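Core protein VP7 (Bluetongue virus, PDB 1BVP) forms, as a homotrimer, the outer layer of the bluetongue virus core on an inner VP3 scaffold, and is linked to binding of host cell-surface receptors. Local coordinates at residues A[173-178]-A[245-250]; A[210-215]-A[221-226]. One frame throughout, in Å; residues are numbered along the deposited sequence.

Interaction 1: A[173-178]-A[245-250]; sequences QIFQGR and IQVVFY
F175 reaches from the loop after strand 168-170 to meet two aliphatic residues, I245 and V247, on strand 241-252. The backbones stay well apart, with the CA atoms of F175 and V247 separated by 9.7 Å, and the ring of F175 bridges the gap. With chi1 at -69°, its CG stands opposite the carbonyl carbon, so that the CE1–CZ side of the ring meets the strand. V247 approaches from the opposite direction, and F175 CE1 lies 3.5 Å from V247 CG2. Next to it on the ring, F175 CZ is 4.0 Å from I245 CG2. Both methyl groups therefore lie at the edge of the ring, near its plane, rather than over a face. I245 and V247 can share one ring because alternate residues of a strand point to the same side; Q246 between them turns away, and its OE1 accepts a hydrogen bond from R189 NH2. The contact is wholly apolar and buried. I159 of strand 158-163 touches both F175 and I245, while I184 and L186 of strand 183-195 and F128 pack on V247. The loop phenylalanine, packed against alternate residues of a strand, contributes to the apolar interior of the antiparallel beta sandwich, here the jelly-roll domain of the orbivirus VP7 subunit.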
loop_
_atom_site.group_PDB
_atom_site.type_symbol
_atom_site.label_atom_id
_atom_site.label_comp_id
_atom_site.label_asym_id
_atom_site.label_seq_id
_atom_site.Cartn_x
_atom_site.Cartn_y
_atom_site.Cartn_z
ATOM N N GLN A 173 13.847 26.293 13.173
ATOM C CA GLN A 173 13.544 25.781 14.503
ATOM C C GLN A 173 12.121 25.345 14.756
ATOM O O GLN A 173 11.872 24.593 15.704
ATOM C CB GLN A 173 14.048 26.706 15.632
ATOM C CG GLN A 173 13.714 28.196 15.496
ATOM C CD GLN A 173 14.461 28.924 14.336
ATOM O OE1 GLN A 173 15.519 28.476 13.854
ATOM N NE2 GLN A 173 13.892 30.050 13.890
ATOM N N ILE A 174 11.187 25.787 13.919
ATOM C CA ILE A 174 9.763 25.422 14.091
ATOM C C ILE A 174 9.609 23.920 13.772
ATOM O O ILE A 174 8.747 23.224 14.337
ATOM C CB ILE A 174 8.843 26.337 13.166
ATOM C CG1 ILE A 174 7.357 26.059 13.344
ATOM C CG2 ILE A 174 9.165 26.146 11.699
ATOM C CD1 ILE A 174 6.804 26.519 14.637
ATOM N N PHE A 175 10.500 23.440 12.899
ATOM C CA PHE A 175 10.557 22.053 12.448
ATOM C C PHE A 175 11.362 21.113 13.336
ATOM O O PHE A 175 11.206 19.892 13.241
ATOM C CB PHE A 175 11.201 21.975 11.072
ATOM C CG PHE A 175 10.374 22.560 9.981
ATOM C CD1 PHE A 175 9.377 21.809 9.367
ATOM C CD2 PHE A 175 10.607 23.848 9.532
ATOM C CE1 PHE A 175 8.621 22.337 8.315
ATOM C CE2 PHE A 175 9.860 24.390 8.482
ATOM C CZ PHE A 175 8.869 23.637 7.873
ATOM N N GLN A 176 12.243 21.662 14.164
ATOM C CA GLN A 176 13.137 20.859 15.003
ATOM C C GLN A 176 12.564 20.285 16.288
ATOM O O GLN A 176 11.472 20.677 16.716
ATOM C CB GLN A 176 14.469 21.612 15.197
ATOM C CG GLN A 176 15.089 21.937 13.788
ATOM C CD GLN A 176 16.352 22.794 13.808
ATOM O OE1 GLN A 176 16.637 23.490 14.799
ATOM N NE2 GLN A 176 17.115 22.761 12.704
ATOM N N GLY A 177 13.209 19.227 16.788
ATOM C CA GLY A 177 12.766 18.577 18.015
ATOM C C GLY A 177 11.600 17.602 17.931
ATOM O O GLY A 177 11.289 16.921 18.906
ATOM N N ARG A 178 10.923 17.553 16.790
ATOM C CA ARG A 178 9.791 16.648 16.595
ATOM C C ARG A 178 10.196 15.619 15.562
ATOM O O ARG A 178 10.798 15.977 14.526
ATOM C CB ARG A 178 8.531 17.392 16.109
ATOM C CG ARG A 178 8.747 18.795 15.521
ATOM C CD ARG A 178 7.450 19.632 15.449
ATOM N NE ARG A 178 6.625 19.527 16.659
ATOM C CZ ARG A 178 5.711 18.573 16.883
ATOM N NH1 ARG A 178 5.457 17.610 15.983
ATOM N NH2 ARG A 178 5.081 18.539 18.049
ATOM N N ILE A 245 4.489 27.015 3.999
ATOM C CA ILE A 245 5.483 25.978 3.747
ATOM C C ILE A 245 4.855 24.670 4.159
ATOM O O ILE A 245 4.441 24.492 5.318
ATOM C CB ILE A 245 6.759 26.188 4.520
ATOM C CG1 ILE A 245 7.437 27.478 4.047
ATOM C CG2 ILE A 245 7.663 25.016 4.289
ATOM C CD1 ILE A 245 8.623 27.881 4.928
ATOM N N GLN A 246 4.656 23.822 3.157
ATOM C CA GLN A 246 4.040 22.509 3.335
ATOM C C GLN A 246 5.037 21.361 3.401
ATOM O O GLN A 246 5.947 21.288 2.558
ATOM C CB GLN A 246 3.156 22.213 2.151
ATOM C CG GLN A 246 2.394 20.945 2.305
ATOM C CD GLN A 246 1.639 20.567 1.041
ATOM O OE1 GLN A 246 1.639 21.311 0.052
ATOM N NE2 GLN A 246 0.998 19.399 1.064
ATOM N N VAL A 247 4.881 20.488 4.403
ATOM C CA VAL A 247 5.720 19.287 4.500
ATOM C C VAL A 247 4.902 18.210 3.763
ATOM O O VAL A 247 3.976 17.600 4.338
ATOM C CB VAL A 247 6.005 18.836 5.956
ATOM C CG1 VAL A 247 6.688 17.499 5.953
ATOM C CG2 VAL A 247 6.906 19.829 6.646
ATOM N N VAL A 248 5.212 18.020 2.478
ATOM C CA VAL A 248 4.491 17.048 1.676
ATOM C C VAL A 248 4.640 15.599 2.172
ATOM O O VAL A 248 3.678 14.828 2.128
ATOM C CB VAL A 248 4.684 17.273 0.172
ATOM C CG1 VAL A 248 5.953 17.945 -0.093
ATOM C CG2 VAL A 248 4.561 15.990 -0.568
ATOM N N PHE A 249 5.817 15.262 2.701
ATOM C CA PHE A 249 6.090 13.972 3.342
ATOM C C PHE A 249 7.502 14.012 3.850
ATOM O O PHE A 249 8.304 14.833 3.405
ATOM C CB PHE A 249 5.880 12.753 2.432
ATOM C CG PHE A 249 6.861 12.644 1.311
ATOM C CD1 PHE A 249 6.604 13.244 0.082
ATOM C CD2 PHE A 249 8.050 11.946 1.477
ATOM C CE1 PHE A 249 7.527 13.152 -0.972
ATOM C CE2 PHE A 249 8.974 11.852 0.426
ATOM C CZ PHE A 249 8.710 12.457 -0.795
ATOM N N TYR A 250 7.800 13.166 4.822
ATOM C CA TYR A 250 9.151 13.105 5.367
ATOM C C TYR A 250 9.551 11.634 5.561
ATOM O O TYR A 250 8.677 10.757 5.553
ATOM C CB TYR A 250 9.244 13.855 6.704
ATOM C CG TYR A 250 8.458 13.250 7.858
ATOM C CD1 TYR A 250 7.062 13.337 7.901
ATOM C CD2 TYR A 250 9.115 12.635 8.936
ATOM C CE1 TYR A 250 6.333 12.828 9.004
ATOM C CE2 TYR A 250 8.402 12.131 10.044
ATOM C CZ TYR A 250 7.020 12.244 10.067
ATOM O OH TYR A 250 6.317 11.887 11.193
#

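Interaction 2: A[210-215]-A[221-226]; sequences VSVGGV and RIIAWD
V212 ends strand 209-212 and opens a type I' turn to V215, and its CA lies 7.4 Å from that of W225 on strand 223-225, too far for backbone pairing. The turn closes a beta hairpin with a two-residue loop between strands 209-212 and 215-217: V212 N bonds V215 O at 2.8 Å, and V215 N returns a bond to V212 O at 3.0 Å. G213 and G214 form its corner with positive phi (55° and 90°), the left-handed backbone that a type I' turn requires. The hairpin belongs to one sheet of the beta sandwich and strand 223-225 to the other, and between these segments the contact is made by side chains. V212 points toward the opposing strand and divides its branches between two neighbours. A chi1 of -179° sets CG1 trans to the backbone N, directing it to the W225 indole and CG2 to I223. V212 CG2 meets the CG2 methyl of I223 at 4.0 Å, the two side chains running antiparallel alongside one another. M217 of the hairpin touches both V212 and I223, and L231 of strand 231-234 packs on both V212 and W225. W225 is buried, but its indole N-H is satisfied by a hydrogen bond from NE1 to A229 O. V212 CG1 comes to the pyrrole part of the indole at an oblique angle, lying 3.4 Å from W225 CD1 and 4.1 Å from W225 NE1.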
loop_
_atom_site.group_PDB
_atom_site.type_symbol
_atom_site.label_atom_id
_atom_site.label_comp_id
_atom_site.label_asym_id
_atom_site.label_seq_id
_atom_site.Cartn_x
_atom_site.Cartn_y
_atom_site.Cartn_z
ATOM N N VAL A 210 12.673 32.198 -0.581
ATOM C CA VAL A 210 12.938 31.151 0.409
ATOM C C VAL A 210 14.244 30.515 -0.079
ATOM O O VAL A 210 14.447 30.323 -1.285
ATOM C CB VAL A 210 11.810 30.079 0.458
ATOM C CG1 VAL A 210 12.168 29.013 1.476
ATOM C CG2 VAL A 210 10.487 30.720 0.854
ATOM N N SER A 211 15.185 30.317 0.826
ATOM C CA SER A 211 16.443 29.721 0.427
ATOM C C SER A 211 16.793 28.645 1.449
ATOM O O SER A 211 16.440 28.755 2.650
ATOM C CB SER A 211 17.545 30.780 0.330
ATOM O OG SER A 211 17.998 31.157 1.622
ATOM N N VAL A 212 17.405 27.572 0.954
ATOM C CA VAL A 212 17.786 26.456 1.809
ATOM C C VAL A 212 19.288 26.333 1.769
ATOM O O VAL A 212 19.862 26.181 0.696
ATOM C CB VAL A 212 17.141 25.123 1.346
ATOM C CG1 VAL A 212 17.556 24.022 2.296
ATOM C CG2 VAL A 212 15.596 25.234 1.324
ATOM N N GLY A 213 19.927 26.434 2.934
ATOM C CA GLY A 213 21.380 26.366 2.993
ATOM C C GLY A 213 22.060 27.393 2.082
ATOM O O GLY A 213 23.089 27.103 1.469
ATOM N N GLY A 214 21.460 28.573 1.939
ATOM C CA GLY A 214 22.048 29.600 1.099
ATOM C C GLY A 214 21.625 29.596 -0.356
ATOM O O GLY A 214 21.808 30.593 -1.053
ATOM N N VAL A 215 21.094 28.487 -0.845
ATOM C CA VAL A 215 20.659 28.438 -2.237
ATOM C C VAL A 215 19.154 28.756 -2.393
ATOM O O VAL A 215 18.307 28.372 -1.585
ATOM C CB VAL A 215 21.122 27.111 -2.965
ATOM C CG1 VAL A 215 21.038 25.918 -2.047
ATOM C CG2 VAL A 215 20.294 26.860 -4.225
ATOM N N ARG A 221 7.619 23.739 -6.036
ATOM C CA ARG A 221 8.452 22.644 -6.481
ATOM C C ARG A 221 8.922 21.981 -5.197
ATOM O O ARG A 221 9.206 22.676 -4.195
ATOM C CB ARG A 221 9.676 23.170 -7.256
ATOM C CG ARG A 221 9.618 22.954 -8.763
ATOM C CD ARG A 221 8.683 23.944 -9.442
ATOM N NE ARG A 221 7.983 23.368 -10.596
ATOM C CZ ARG A 221 6.788 23.771 -11.050
ATOM N NH1 ARG A 221 6.121 24.777 -10.465
ATOM N NH2 ARG A 221 6.229 23.130 -12.078
ATOM N N ILE A 222 8.980 20.650 -5.216
ATOM C CA ILE A 222 9.430 19.883 -4.049
ATOM C C ILE A 222 10.894 20.121 -3.742
ATOM O O ILE A 222 11.745 20.067 -4.628
ATOM C CB ILE A 222 9.193 18.364 -4.218
ATOM C CG1 ILE A 222 7.701 18.107 -4.277
ATOM C CG2 ILE A 222 9.692 17.616 -3.000
ATOM C CD1 ILE A 222 7.365 16.735 -4.710
ATOM N N ILE A 223 11.177 20.320 -2.466
ATOM C CA ILE A 223 12.505 20.567 -1.998
ATOM C C ILE A 223 12.890 19.477 -1.007
ATOM O O ILE A 223 12.159 19.181 -0.059
ATOM C CB ILE A 223 12.542 21.914 -1.260
ATOM C CG1 ILE A 223 12.343 23.060 -2.241
ATOM C CG2 ILE A 223 13.829 22.066 -0.447
ATOM C CD1 ILE A 223 11.891 24.323 -1.536
ATOM N N ALA A 224 14.061 18.905 -1.218
ATOM C CA ALA A 224 14.580 17.891 -0.330
ATOM C C ALA A 224 15.425 18.620 0.705
ATOM O O ALA A 224 16.518 19.096 0.408
ATOM C CB ALA A 224 15.414 16.935 -1.114
ATOM N N TRP A 225 14.925 18.719 1.917
ATOM C CA TRP A 225 15.649 19.433 2.952
ATOM C C TRP A 225 16.055 18.483 4.067
ATOM O O TRP A 225 15.226 17.743 4.601
ATOM C CB TRP A 225 14.738 20.550 3.495
ATOM C CG TRP A 225 15.290 21.349 4.665
ATOM C CD1 TRP A 225 16.530 21.911 4.758
ATOM C CD2 TRP A 225 14.629 21.629 5.916
ATOM N NE1 TRP A 225 16.692 22.500 5.987
ATOM C CE2 TRP A 225 15.545 22.342 6.719
ATOM C CE3 TRP A 225 13.359 21.347 6.432
ATOM C CZ2 TRP A 225 15.230 22.780 8.022
ATOM C CZ3 TRP A 225 13.042 21.786 7.736
ATOM C CH2 TRP A 225 13.975 22.491 8.510
ATOM N N ASP A 226 17.319 18.554 4.462
ATOM C CA ASP A 226 17.845 17.708 5.530
ATOM C C ASP A 226 17.415 18.063 6.913
ATOM O O ASP A 226 17.792 17.384 7.854
ATOM C CB ASP A 226 19.358 17.690 5.516
ATOM C CG ASP A 226 19.948 19.064 5.479
ATOM O OD1 ASP A 226 19.892 19.704 4.397
ATOM O OD2 ASP A 226 20.459 19.498 6.518
#

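How the interactions relate
Interactions 1 and 2 lie with their centres about 12 Å apart in the beta-sandwich domain, on the same side of the chain's centre. In sequence, interaction 2 is nested within the loop that interaction 1 closes: 173-178 comes first, then 210-215 and 221-226, and finally 245-250. Strands 223-225 and 241-252 both pair with strand 183-195, one in each contact, which places them in the same sheet. The contacts also touch directly, through an edge-to-face pair of rings in which F175 CG is 3.6 Å from W225 CZ3. Through this ring pair the two apolar contacts join into one buried cluster, while other residues of both contacts meet a second subunit of the trimer.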